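PDB 1X9F: hemoglobin chain d1 from Lumbricus terrestris, which probably binds oxygen reversibly at a heme iron and carries it in the blood, as a globin-family subunit of a multi-subunit hemoglobin. Local coordinates for residues Trp32-Asp38 with Ile106-His110; Leu87-Lys91 with Gln134-Lys140. One frame throughout, in Å; residues are numbered along the deposited sequence.

Both contacts belong to one all-helical globin fold, and their segments alternate along the chain: 32-38, 87-91, 106-110, 134-140. Interaction 1 joins helix 21-38 to helix 101-119, and interaction 2 joins helix 80-95 to helix 125-139. Their centres lie about 18 Å apart, yet the two meet where Phe107 CD2 of interaction 1 packs against Ile136 CD1 of interaction 2 at 4.3 Å. Interaction 1 borders the bound carbon monoxide through Trp32, whereas interaction 2 includes part of the helix that carries His94, the axial ligand of the iron. Because the segments cross in sequence, distant parts of the chain are tied together around one heme pocket.

Interaction 1: Trp32-Asp38 with Ile106-His110; sequences WRDIIDD and IFLKH. With HEM (protoporphyrin IX containing Fe), chain T; CMO (carbon monoxide), chain U.
Ile35 wedges between Phe107 and His110, and its branched side chain serves both. CG1 is anti to the carbonyl carbon (chi1 -71°) and runs alongside the imidazole, 3.6 Å from CB of His110, while CD1 runs on to Phe107 CD1 at 3.7 Å. That same CD1 lies over one face of the Trp32 indole, toward its rim. The Trp32 and Phe107 rings meet obliquely, with Trp32 CZ2 3.8 Å from Phe107 CE1 and planes at 57°. Phe107 also lays a face over a vinyl group of the heme, and CZ2 and CH2 of Trp32 approach the carbon monoxide oxygen: large, flat, nonpolar residues suit a wall facing the heme and its ligand.

His110 marks the turn toward the polar side. Ile35 CA sits over the centre of its ring as a CH-pi contact, 4.0 Å from the centroid, and Lys109 CD flanks the opposite face. ND1 donates to Ile106 O at 3.1 Å, reaching it from the other face of the carbonyl to the backbone His110 N; this grip fixes the ring's rotation and satisfies a buried donor. Asp34 CB lies beside CD2 of the imidazole, and Asp38 OD1 meets the ring edge at His110 CE1, 3.3 Å away.

The loose edge is electrostatic. The bent, exposed chain of Lys109 brings NZ to Asp38 OD1 at 2.8 Å, on the syn side but tilted out of the carboxylate plane, a salt bridge that tolerates solvent. Earlier on helix 21-38, Arg33 turns to a second copy of this protein and pairs with Asp117 of that subunit.

Taken together, a hydrophobic inner side and a charged rim where helix 21-38 crosses helix 101-119 are the B-G helix packing of the globin fold, here forming part of the distal heme pocket.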
ATOM      1  N   TRP D  32     -12.959  14.656   8.512  1.00 25.14           N
ATOM      2  CA  TRP D  32     -13.978  14.878   9.549  1.00 26.35           C
ATOM      3  C   TRP D  32     -13.931  13.894  10.690  1.00 27.24           C
ATOM      4  O   TRP D  32     -14.271  14.242  11.819  1.00 25.04           O
ATOM      5  CB  TRP D  32     -15.386  14.948   8.963  1.00 26.16           C
ATOM      6  CG  TRP D  32     -15.546  16.212   8.276  1.00 23.05           C
ATOM      7  CD1 TRP D  32     -15.545  16.407   6.936  1.00 22.53           C
ATOM      8  CD2 TRP D  32     -15.644  17.501   8.876  1.00 25.70           C
ATOM      9  NE1 TRP D  32     -15.662  17.747   6.653  1.00 25.25           N
ATOM     10  CE2 TRP D  32     -15.725  18.440   7.832  1.00 23.05           C
ATOM     11  CE3 TRP D  32     -15.687  17.964  10.201  1.00 27.77           C
ATOM     12  CZ2 TRP D  32     -15.845  19.802   8.065  1.00 25.17           C
ATOM     13  CZ3 TRP D  32     -15.807  19.323  10.433  1.00 22.02           C
ATOM     14  CH2 TRP D  32     -15.890  20.226   9.370  1.00 26.63           C
ATOM     15  N   ARG D  33     -13.510  12.668  10.405  1.00 28.88           N
ATOM     16  CA  ARG D  33     -13.402  11.687  11.463  1.00 29.76           C
ATOM     17  C   ARG D  33     -12.333  12.096  12.463  1.00 32.23           C
ATOM     18  O   ARG D  33     -12.549  12.009  13.671  1.00 32.64           O
ATOM     19  CB  ARG D  33     -13.101  10.305  10.921  1.00 29.66           C
ATOM     20  CG  ARG D  33     -13.302   9.260  11.987  1.00 32.31           C
ATOM     21  CD  ARG D  33     -13.025   7.872  11.537  1.00 39.33           C
ATOM     22  NE  ARG D  33     -11.625   7.700  11.172  1.00 42.68           N
ATOM     23  CZ  ARG D  33     -11.100   6.550  10.781  1.00 49.40           C
ATOM     24  NH1 ARG D  33     -11.855   5.459  10.703  1.00 50.73           N
ATOM     25  NH2 ARG D  33      -9.813   6.481  10.468  1.00 46.44           N
ATOM     26  N   ASP D  34     -11.189  12.549  11.947  1.00 33.06           N
ATOM     27  CA  ASP D  34     -10.098  13.066  12.770  1.00 33.25           C
ATOM     28  C   ASP D  34     -10.566  14.225  13.638  1.00 32.86           C
ATOM     29  O   ASP D  34     -10.362  14.220  14.852  1.00 34.23           O
ATOM     30  CB  ASP D  34      -8.935  13.528  11.888  1.00 34.82           C
ATOM     31  CG  ASP D  34      -8.027  12.387  11.447  1.00 38.47           C
ATOM     32  OD1 ASP D  34      -8.377  11.199  11.642  1.00 40.49           O
ATOM     33  OD2 ASP D  34      -6.930  12.591  10.883  1.00 44.32           O
ATOM     34  N   ILE D  35     -11.195  15.210  12.997  1.00 32.97           N
ATOM     35  CA  ILE D  35     -11.714  16.400  13.664  1.00 33.12           C
ATOM     36  C   ILE D  35     -12.686  16.031  14.784  1.00 35.36           C
ATOM     37  O   ILE D  35     -12.466  16.388  15.946  1.00 36.59           O
ATOM     38  CB  ILE D  35     -12.380  17.339  12.627  1.00 32.54           C
ATOM     39  CG1 ILE D  35     -11.313  17.995  11.744  1.00 30.10           C
ATOM     40  CG2 ILE D  35     -13.237  18.400  13.314  1.00 30.77           C
ATOM     41  CD1 ILE D  35     -11.863  18.857  10.614  1.00 33.48           C
ATOM     42  N   ILE D  36     -13.742  15.303  14.435  1.00 35.67           N
ATOM     43  CA  ILE D  36     -14.779  14.930  15.402  1.00 37.67           C
ATOM     44  C   ILE D  36     -14.279  13.963  16.484  1.00 39.67           C
ATOM     45  O   ILE D  36     -14.829  13.922  17.589  1.00 37.79           O
ATOM     46  CB  ILE D  36     -16.017  14.366  14.665  1.00 37.48           C
ATOM     47  CG1 ILE D  36     -16.693  15.475  13.849  1.00 34.18           C
ATOM     48  CG2 ILE D  36     -17.001  13.717  15.642  1.00 34.05           C
ATOM     49  CD1 ILE D  36     -17.564  14.972  12.710  1.00 34.28           C
ATOM     50  N   ASP D  37     -13.244  13.189  16.164  1.00 42.82           N
ATOM     51  CA  ASP D  37     -12.595  12.330  17.146  1.00 45.01           C
ATOM     52  C   ASP D  37     -11.943  13.196  18.210  1.00 46.32           C
ATOM     53  O   ASP D  37     -12.067  12.935  19.407  1.00 46.39           O
ATOM     54  CB  ASP D  37     -11.518  11.488  16.477  1.00 45.27           C
ATOM     55  CG  ASP D  37     -11.683  10.021  16.759  1.00 55.28           C
ATOM     56  OD1 ASP D  37     -11.034   9.519  17.703  1.00 65.28           O
ATOM     57  OD2 ASP D  37     -12.446   9.287  16.097  1.00 58.11           O
ATOM     58  N   ASP D  38     -11.255  14.235  17.748  1.00 48.07           N
ATOM     59  CA  ASP D  38     -10.505  15.114  18.625  1.00 49.56           C
ATOM     60  C   ASP D  38     -11.444  16.065  19.355  1.00 49.40           C
ATOM     61  O   ASP D  38     -11.187  16.426  20.502  1.00 49.67           O
ATOM     62  CB  ASP D  38      -9.457  15.893  17.822  1.00 52.21           C
ATOM     63  CG  ASP D  38      -8.549  16.747  18.703  1.00 56.70           C
ATOM     64  OD1 ASP D  38      -8.069  17.797  18.221  1.00 62.95           O
ATOM     65  OD2 ASP D  38      -8.256  16.454  19.883  1.00 60.87           O
ATOM     66  N   ILE D 106      -9.155  24.213  14.684  1.00 36.65           N
ATOM     67  CA  ILE D 106      -9.057  22.758  14.756  1.00 36.10           C
ATOM     68  C   ILE D 106      -9.164  22.178  13.350  1.00 34.42           C
ATOM     69  O   ILE D 106      -8.448  21.232  13.004  1.00 33.42           O
ATOM     70  CB  ILE D 106     -10.147  22.168  15.685  1.00 36.56           C
ATOM     71  CG1 ILE D 106      -9.911  22.597  17.139  1.00 36.08           C
ATOM     72  CG2 ILE D 106     -10.189  20.628  15.582  1.00 35.65           C
ATOM     73  CD1 ILE D 106     -11.189  22.803  17.944  1.00 38.93           C
ATOM     74  N   PHE D 107     -10.049  22.754  12.542  1.00 31.11           N
ATOM     75  CA  PHE D 107     -10.193  22.316  11.167  1.00 32.29           C
ATOM     76  C   PHE D 107      -8.861  22.398  10.427  1.00 32.50           C
ATOM     77  O   PHE D 107      -8.418  21.415   9.823  1.00 32.50           O
ATOM     78  CB  PHE D 107     -11.242  23.151  10.441  1.00 30.53           C
ATOM     79  CG  PHE D 107     -11.402  22.787   8.997  1.00 29.79           C
ATOM     80  CD1 PHE D 107     -12.418  21.928   8.596  1.00 28.08           C
ATOM     81  CD2 PHE D 107     -10.543  23.307   8.032  1.00 27.98           C
ATOM     82  CE1 PHE D 107     -12.577  21.589   7.256  1.00 24.17           C
ATOM     83  CE2 PHE D 107     -10.687  22.968   6.692  1.00 24.55           C
ATOM     84  CZ  PHE D 107     -11.710  22.112   6.303  1.00 24.04           C
ATOM     85  N   LEU D 108      -8.241  23.574  10.477  1.00 30.68           N
ATOM     86  CA  LEU D 108      -6.960  23.806   9.841  1.00 29.08           C
ATOM     87  C   LEU D 108      -5.908  22.831  10.348  1.00 30.09           C
ATOM     88  O   LEU D 108      -5.142  22.286   9.553  1.00 32.71           O
ATOM     89  CB  LEU D 108      -6.505  25.245  10.090  1.00 30.21           C
ATOM     90  CG  LEU D 108      -5.157  25.684   9.500  1.00 34.32           C
ATOM     91  CD1 LEU D 108      -5.104  25.483   7.990  1.00 31.99           C
ATOM     92  CD2 LEU D 108      -4.888  27.137   9.859  1.00 32.82           C
ATOM     93  N   LYS D 109      -5.878  22.611  11.665  1.00 30.00           N
ATOM     94  CA  LYS D 109      -4.918  21.682  12.274  1.00 30.33           C
ATOM     95  C   LYS D 109      -5.015  20.305  11.627  1.00 27.66           C
ATOM     96  O   LYS D 109      -4.000  19.687  11.298  1.00 27.96           O
ATOM     97  CB  LYS D 109      -5.137  21.558  13.792  1.00 30.24           C
ATOM     98  CG  LYS D 109      -3.992  20.851  14.535  1.00 34.25           C
ATOM     99  CD  LYS D 109      -4.484  19.675  15.391  1.00 38.53           C
ATOM    100  CE  LYS D 109      -5.167  20.122  16.682  1.00 42.02           C
ATOM    101  NZ  LYS D 109      -5.661  18.962  17.484  1.00 44.01           N
ATOM    102  N   HIS D 110      -6.243  19.838  11.439  1.00 26.75           N
ATOM    103  CA  HIS D 110      -6.457  18.517  10.890  1.00 28.50           C
ATOM    104  C   HIS D 110      -6.359  18.465   9.377  1.00 28.33           C
ATOM    105  O   HIS D 110      -5.900  17.463   8.831  1.00 30.39           O
ATOM    106  CB  HIS D 110      -7.782  17.956  11.361  1.00 29.96           C
ATOM    107  CG  HIS D 110      -7.750  17.471  12.772  1.00 31.70           C
ATOM    108  ND1 HIS D 110      -8.177  18.240  13.834  1.00 36.81           N
ATOM    109  CD2 HIS D 110      -7.344  16.292  13.299  1.00 31.16           C
ATOM    110  CE1 HIS D 110      -8.038  17.553  14.954  1.00 33.91           C
ATOM    111  NE2 HIS D 110      -7.535  16.368  14.656  1.00 31.32           N
TER
HETATM  112  CHA HEM T 160     -21.759  24.236   5.815  1.00 24.23           C
HETATM  113  CHB HEM T 160     -17.462  25.399   3.845  1.00 20.77           C
HETATM  114  CHC HEM T 160     -15.262  24.826   8.180  1.00 21.65           C
HETATM  115  CHD HEM T 160     -19.671  24.023  10.208  1.00 18.59           C
HETATM  116  C1A HEM T 160     -20.707  24.528   4.847  1.00 24.10           C
HETATM  117  C2A HEM T 160     -21.041  24.643   3.511  1.00 25.88           C
HETATM  118  C3A HEM T 160     -19.785  24.989   2.850  1.00 21.79           C
HETATM  119  C4A HEM T 160     -18.866  25.032   4.005  1.00 22.16           C
HETATM  120  CMA HEM T 160     -19.524  25.235   1.383  1.00 17.41           C
HETATM  121  CAA HEM T 160     -22.389  24.398   2.892  1.00 27.92           C
HETATM  122  CBA HEM T 160     -23.162  25.656   2.560  1.00 33.80           C
HETATM  123  CGA HEM T 160     -24.399  25.147   1.850  1.00 35.54           C
HETATM  124  O1A HEM T 160     -24.298  24.658   0.700  1.00 37.37           O
HETATM  125  O2A HEM T 160     -25.488  25.228   2.455  1.00 40.37           O
HETATM  126  C1B HEM T 160     -16.455  25.363   4.901  1.00 20.08           C
HETATM  127  C2B HEM T 160     -15.119  25.579   4.611  1.00 24.54           C
HETATM  128  C3B HEM T 160     -14.568  25.389   5.837  1.00 21.76           C
HETATM  129  C4B HEM T 160     -15.529  25.107   6.768  1.00 21.91           C
HETATM  130  CMB HEM T 160     -14.437  25.927   3.301  1.00 22.96           C
HETATM  131  CAB HEM T 160     -13.265  25.545   6.009  1.00 22.28           C
HETATM  132  CBB HEM T 160     -11.964  25.910   6.108  1.00 26.01           C
HETATM  133  C1C HEM T 160     -16.319  24.504   9.150  1.00 25.22           C
HETATM  134  C2C HEM T 160     -16.008  24.241  10.470  1.00 25.39           C
HETATM  135  C3C HEM T 160     -17.234  24.029  11.032  1.00 24.80           C
HETATM  136  C4C HEM T 160     -18.202  24.126  10.033  1.00 21.25           C
HETATM  137  CMC HEM T 160     -14.657  24.227  11.157  1.00 30.03           C
HETATM  138  CAC HEM T 160     -17.324  23.671  12.479  1.00 33.23           C
HETATM  139  CBC HEM T 160     -18.540  23.731  13.195  1.00 37.10           C
HETATM  140  C1D HEM T 160     -20.705  24.052   9.149  1.00 23.26           C
HETATM  141  C2D HEM T 160     -22.057  23.800   9.404  1.00 21.43           C
HETATM  142  C3D HEM T 160     -22.676  23.846   8.174  1.00 22.64           C
HETATM  143  C4D HEM T 160     -21.566  24.152   7.260  1.00 24.41           C
HETATM  144  CMD HEM T 160     -22.702  23.533  10.740  1.00 24.24           C
HETATM  145  CAD HEM T 160     -24.133  23.682   7.819  1.00 26.62           C
HETATM  146  CBD HEM T 160     -24.504  22.220   7.601  1.00 31.18           C
HETATM  147  CGD HEM T 160     -25.964  22.229   7.208  1.00 28.75           C
HETATM  148  O1D HEM T 160     -26.286  22.725   6.105  1.00 32.22           O
HETATM  149  O2D HEM T 160     -26.791  21.749   8.009  1.00 39.91           O
HETATM  150  NA  HEM T 160     -19.429  24.783   5.212  1.00 20.90           N
HETATM  151  NB  HEM T 160     -16.752  25.059   6.196  1.00 20.69           N
HETATM  152  NC  HEM T 160     -17.649  24.471   8.846  1.00 21.77           N
HETATM  153  ND  HEM T 160     -20.365  24.253   7.857  1.00 22.27           N
HETATM  154 FE   HEM T 160     -18.554  24.670   7.042  1.00 24.83          FE
HETATM  155  C   CMO U1164     -18.046  22.456   6.881  1.00 32.24           C
HETATM  156  O   CMO U1164     -18.279  21.487   7.769  1.00 37.11           O

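Interaction 2: Leu87-Lys91 with Gln134-Lys140; sequences LAHLK and QIIDGIK. With HEM (protoporphyrin IX containing Fe), chain M.
Leu87 fits as a knob into a hole formed by Gln134, Ile135, Gly138 and Ile139. Its CB comes 4.1 Å from Gly138 O. From there CG, anti to the carbonyl carbon (chi1 -65°), splits the chain into two methyls that take different partners. CD1 rests against Gly138 CA at 4.0 Å and looks toward Gln134 O; CD2 reaches Ile135 CG2 at 3.8 Å and also touches the CG1 of Ile139. The lack of a side chain at Gly138 explains the close fit, since a CB there would fall only 2.4 Å from Leu87 CD1.

Ile139 packs against Leu90, about one turn on from Leu87 along helix 80-95. Its CD1 meets Leu90 CD1 at 3.9 Å, its CG1 lies against Leu90 CB, and it also packs on Phe104 and His94. With an alanine at this position the CG1 and CD1 contacts would be gone, which is likely to leave a gap beside Leu87 and Leu90 and less support for His94. Leu90 itself touches the heme, and its backbone O accepts a hydrogen bond from His94 ND1, which probably helps orient the axial ligand.

Toward the surface, the extended Lys91 runs its methylenes past the carbonyls of Gly138 and Ile139, with CG 3.5 Å from Ile139 O. The terminal Lys140 turns elsewhere, pairing its NZ with Asp105 and Asp137. On another side of helix 80-95, His89 NE2 donates to propionate O1A of a heme not bound to this chain, at 2.8 Å.

No hydrogen bond joins the two segments. The F and H helices of the globin are therefore held here by shape and apolar packing, while Lys140 and His89 direct their polar ends to Asp105 and a heme propionate outside the contact.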
ATOM      1  N   LEU D  87     -15.283  34.661   0.559  1.00 22.41           N
ATOM      2  CA  LEU D  87     -15.123  34.483   1.995  1.00 21.33           C
ATOM      3  C   LEU D  87     -16.301  35.081   2.761  1.00 22.42           C
ATOM      4  O   LEU D  87     -16.774  34.488   3.732  1.00 23.95           O
ATOM      5  CB  LEU D  87     -13.792  35.058   2.485  1.00 19.64           C
ATOM      6  CG  LEU D  87     -12.499  34.399   1.983  1.00 23.19           C
ATOM      7  CD1 LEU D  87     -11.294  35.101   2.593  1.00 16.73           C
ATOM      8  CD2 LEU D  87     -12.454  32.899   2.277  1.00 21.27           C
ATOM      9  N   ALA D  88     -16.771  36.248   2.321  1.00 21.77           N
ATOM     10  CA  ALA D  88     -17.959  36.869   2.903  1.00 23.16           C
ATOM     11  C   ALA D  88     -19.164  35.925   2.790  1.00 25.21           C
ATOM     12  O   ALA D  88     -19.933  35.762   3.746  1.00 25.94           O
ATOM     13  CB  ALA D  88     -18.248  38.209   2.236  1.00 20.02           C
ATOM     14  N   HIS D  89     -19.296  35.298   1.620  1.00 23.82           N
ATOM     15  CA  HIS D  89     -20.392  34.382   1.305  1.00 24.56           C
ATOM     16  C   HIS D  89     -20.359  33.166   2.213  1.00 25.36           C
ATOM     17  O   HIS D  89     -21.392  32.740   2.729  1.00 27.60           O
ATOM     18  CB  HIS D  89     -20.279  33.943  -0.156  1.00 24.19           C
ATOM     19  CG  HIS D  89     -21.396  33.062  -0.626  1.00 24.71           C
ATOM     20  ND1 HIS D  89     -22.459  33.545  -1.359  1.00 23.62           N
ATOM     21  CD2 HIS D  89     -21.594  31.727  -0.509  1.00 27.60           C
ATOM     22  CE1 HIS D  89     -23.275  32.549  -1.654  1.00 26.49           C
ATOM     23  NE2 HIS D  89     -22.774  31.436  -1.149  1.00 21.60           N
ATOM     24  N   LEU D  90     -19.167  32.611   2.400  1.00 26.60           N
ATOM     25  CA  LEU D  90     -18.996  31.452   3.254  1.00 27.48           C
ATOM     26  C   LEU D  90     -19.273  31.812   4.701  1.00 29.04           C
ATOM     27  O   LEU D  90     -19.819  31.006   5.461  1.00 27.71           O
ATOM     28  CB  LEU D  90     -17.591  30.880   3.102  1.00 27.44           C
ATOM     29  CG  LEU D  90     -17.465  29.851   1.980  1.00 26.89           C
ATOM     30  CD1 LEU D  90     -16.008  29.687   1.598  1.00 24.72           C
ATOM     31  CD2 LEU D  90     -18.069  28.515   2.404  1.00 21.62           C
ATOM     32  N   LYS D  91     -18.899  33.034   5.071  1.00 27.76           N
ATOM     33  CA  LYS D  91     -19.140  33.512   6.416  1.00 30.21           C
ATOM     34  C   LYS D  91     -20.634  33.587   6.727  1.00 30.71           C
ATOM     35  O   LYS D  91     -21.066  33.096   7.772  1.00 30.09           O
ATOM     36  CB  LYS D  91     -18.469  34.860   6.653  1.00 31.45           C
ATOM     37  CG  LYS D  91     -18.436  35.231   8.117  1.00 34.86           C
ATOM     38  CD  LYS D  91     -17.703  36.520   8.363  1.00 38.86           C
ATOM     39  CE  LYS D  91     -17.767  36.868   9.838  1.00 40.82           C
ATOM     40  NZ  LYS D  91     -17.074  38.153  10.122  1.00 48.64           N
ATOM     41  N   GLN D 134      -5.446  32.623   6.077  1.00 32.88           N
ATOM     42  CA  GLN D 134      -6.188  33.753   5.546  1.00 33.56           C
ATOM     43  C   GLN D 134      -7.624  33.359   5.192  1.00 33.90           C
ATOM     44  O   GLN D 134      -8.560  34.113   5.470  1.00 35.68           O
ATOM     45  CB  GLN D 134      -5.469  34.326   4.322  1.00 34.49           C
ATOM     46  CG  GLN D 134      -6.294  35.333   3.525  1.00 37.05           C
ATOM     47  CD  GLN D 134      -5.749  35.592   2.133  1.00 39.32           C
ATOM     48  OE1 GLN D 134      -6.065  36.618   1.527  1.00 35.25           O
ATOM     49  NE2 GLN D 134      -4.932  34.673   1.620  1.00 35.00           N
ATOM     50  N   ILE D 135      -7.790  32.180   4.587  1.00 32.77           N
ATOM     51  CA  ILE D 135      -9.120  31.668   4.247  1.00 30.94           C
ATOM     52  C   ILE D 135      -9.926  31.421   5.514  1.00 30.67           C
ATOM     53  O   ILE D 135     -11.053  31.902   5.635  1.00 31.01           O
ATOM     54  CB  ILE D 135      -9.038  30.376   3.390  1.00 30.09           C
ATOM     55  CG1 ILE D 135      -8.402  30.674   2.032  1.00 23.59           C
ATOM     56  CG2 ILE D 135     -10.434  29.771   3.193  1.00 28.24           C
ATOM     57  CD1 ILE D 135      -7.972  29.413   1.285  1.00 33.39           C
ATOM     58  N   ILE D 136      -9.347  30.682   6.456  1.00 31.85           N
ATOM     59  CA  ILE D 136      -9.992  30.462   7.739  1.00 34.16           C
ATOM     60  C   ILE D 136     -10.416  31.773   8.407  1.00 35.05           C
ATOM     61  O   ILE D 136     -11.533  31.860   8.916  1.00 36.69           O
ATOM     62  CB  ILE D 136      -9.109  29.589   8.662  1.00 36.98           C
ATOM     63  CG1 ILE D 136      -9.634  28.155   8.699  1.00 34.57           C
ATOM     64  CG2 ILE D 136      -9.094  30.099  10.091  1.00 42.06           C
ATOM     65  CD1 ILE D 136      -9.264  27.338   7.500  1.00 38.67           C
ATOM     66  N   ASP D 137      -9.551  32.789   8.378  1.00 34.13           N
ATOM     67  CA  ASP D 137      -9.856  34.074   9.025  1.00 35.90           C
ATOM     68  C   ASP D 137     -11.052  34.785   8.409  1.00 36.09           C
ATOM     69  O   ASP D 137     -11.782  35.493   9.109  1.00 35.69           O
ATOM     70  CB  ASP D 137      -8.646  35.025   8.986  1.00 37.00           C
ATOM     71  CG  ASP D 137      -7.511  34.568   9.899  1.00 43.19           C
ATOM     72  OD1 ASP D 137      -7.773  33.959  10.965  1.00 45.59           O
ATOM     73  OD2 ASP D 137      -6.308  34.785   9.632  1.00 46.07           O
ATOM     74  N   GLY D 138     -11.247  34.610   7.105  1.00 35.07           N
ATOM     75  CA  GLY D 138     -12.358  35.250   6.403  1.00 35.18           C
ATOM     76  C   GLY D 138     -13.713  34.642   6.723  1.00 36.84           C
ATOM     77  O   GLY D 138     -14.753  35.267   6.485  1.00 36.27           O
ATOM     78  N   ILE D 139     -13.708  33.427   7.258  1.00 37.21           N
ATOM     79  CA  ILE D 139     -14.952  32.715   7.529  1.00 39.97           C
ATOM     80  C   ILE D 139     -15.218  32.697   9.021  1.00 41.11           C
ATOM     81  O   ILE D 139     -16.366  32.785   9.461  1.00 39.30           O
ATOM     82  CB  ILE D 139     -14.868  31.276   6.984  1.00 39.41           C
ATOM     83  CG1 ILE D 139     -14.506  31.296   5.495  1.00 42.11           C
ATOM     84  CG2 ILE D 139     -16.191  30.539   7.203  1.00 39.72           C
ATOM     85  CD1 ILE D 139     -14.080  29.949   4.928  1.00 47.71           C
ATOM     86  N   LYS D 140     -14.129  32.578   9.780  1.00 44.29           N
ATOM     87  CA  LYS D 140     -14.139  32.484  11.239  1.00 47.75           C
ATOM     88  C   LYS D 140     -15.091  33.473  11.899  1.00 49.92           C
ATOM     89  O   LYS D 140     -15.292  34.599  11.428  1.00 52.09           O
ATOM     90  CB  LYS D 140     -12.726  32.713  11.780  1.00 47.86           C
ATOM     91  CG  LYS D 140     -12.471  32.115  13.153  1.00 49.55           C
ATOM     92  CD  LYS D 140     -11.101  32.505  13.705  1.00 55.53           C
ATOM     93  CE  LYS D 140      -9.964  31.949  12.853  1.00 53.01           C
ATOM     94  NZ  LYS D 140      -8.629  32.174  13.483  1.00 53.32           N
ATOM     95  OXT LYS D 140     -15.677  33.164  12.944  1.00 50.98           O
TER
HETATM   96  CHA HEM M 160     -27.030  30.115  -6.773  1.00 27.71           C
HETATM   97  CHB HEM M 160     -25.391  25.901  -8.652  1.00 21.99           C
HETATM   98  CHC HEM M 160     -28.586  26.329 -12.318  1.00 27.13           C
HETATM   99  CHD HEM M 160     -30.396  30.434 -10.331  1.00 22.02           C
HETATM  100  C1A HEM M 160     -26.245  28.882  -6.973  1.00 23.32           C
HETATM  101  C2A HEM M 160     -25.228  28.493  -6.097  1.00 23.34           C
HETATM  102  C3A HEM M 160     -24.714  27.238  -6.640  1.00 26.62           C
HETATM  103  C4A HEM M 160     -25.566  27.082  -7.819  1.00 21.54           C
HETATM  104  CMA HEM M 160     -23.620  26.327  -6.125  1.00 21.80           C
HETATM  105  CAA HEM M 160     -24.712  29.173  -4.859  1.00 25.48           C
HETATM  106  CBA HEM M 160     -25.494  28.660  -3.650  1.00 29.15           C
HETATM  107  CGA HEM M 160     -24.940  29.425  -2.479  1.00 34.82           C
HETATM  108  O1A HEM M 160     -23.880  29.029  -1.949  1.00 32.69           O
HETATM  109  O2A HEM M 160     -25.561  30.436  -2.091  1.00 39.37           O
HETATM  110  C1B HEM M 160     -26.162  25.628  -9.853  1.00 21.17           C
HETATM  111  C2B HEM M 160     -25.906  24.501 -10.626  1.00 25.61           C
HETATM  112  C3B HEM M 160     -26.841  24.681 -11.593  1.00 27.40           C
HETATM  113  C4B HEM M 160     -27.537  25.844 -11.411  1.00 25.55           C
HETATM  114  CMB HEM M 160     -24.917  23.357 -10.451  1.00 27.51           C
HETATM  115  CAB HEM M 160     -27.013  23.875 -12.636  1.00 28.12           C
HETATM  116  CBB HEM M 160     -27.023  23.033 -13.724  1.00 29.16           C
HETATM  117  C1C HEM M 160     -29.402  27.533 -12.092  1.00 24.79           C
HETATM  118  C2C HEM M 160     -30.433  27.908 -12.948  1.00 28.04           C
HETATM  119  C3C HEM M 160     -30.908  29.056 -12.364  1.00 27.33           C
HETATM  120  C4C HEM M 160     -30.168  29.283 -11.224  1.00 24.70           C
HETATM  121  CMC HEM M 160     -30.922  27.231 -14.207  1.00 21.92           C
HETATM  122  CAC HEM M 160     -32.050  29.872 -12.851  1.00 28.18           C
HETATM  123  CBC HEM M 160     -31.896  30.922 -13.673  1.00 26.72           C
HETATM  124  C1D HEM M 160     -29.611  30.731  -9.116  1.00 22.21           C
HETATM  125  C2D HEM M 160     -29.870  31.854  -8.333  1.00 26.39           C
HETATM  126  C3D HEM M 160     -28.938  31.797  -7.317  1.00 30.30           C
HETATM  127  C4D HEM M 160     -28.164  30.572  -7.601  1.00 26.68           C
HETATM  128  CMD HEM M 160     -30.942  32.899  -8.545  1.00 21.00           C
HETATM  129  CAD HEM M 160     -28.749  32.740  -6.158  1.00 26.75           C
HETATM  130  CBD HEM M 160     -27.657  33.743  -6.478  1.00 29.71           C
HETATM  131  CGD HEM M 160     -27.445  34.546  -5.216  1.00 34.36           C
HETATM  132  O1D HEM M 160     -28.219  35.506  -4.969  1.00 34.21           O
HETATM  133  O2D HEM M 160     -26.506  34.200  -4.460  1.00 38.49           O
HETATM  134  NA  HEM M 160     -26.486  28.052  -8.020  1.00 19.79           N
HETATM  135  NB  HEM M 160     -27.133  26.485 -10.297  1.00 25.49           N
HETATM  136  NC  HEM M 160     -29.200  28.354 -11.024  1.00 23.64           N
HETATM  137  ND  HEM M 160     -28.580  29.932  -8.711  1.00 26.24           N
HETATM  138 FE   HEM M 160     -27.836  28.228  -9.526  1.00 22.97          FE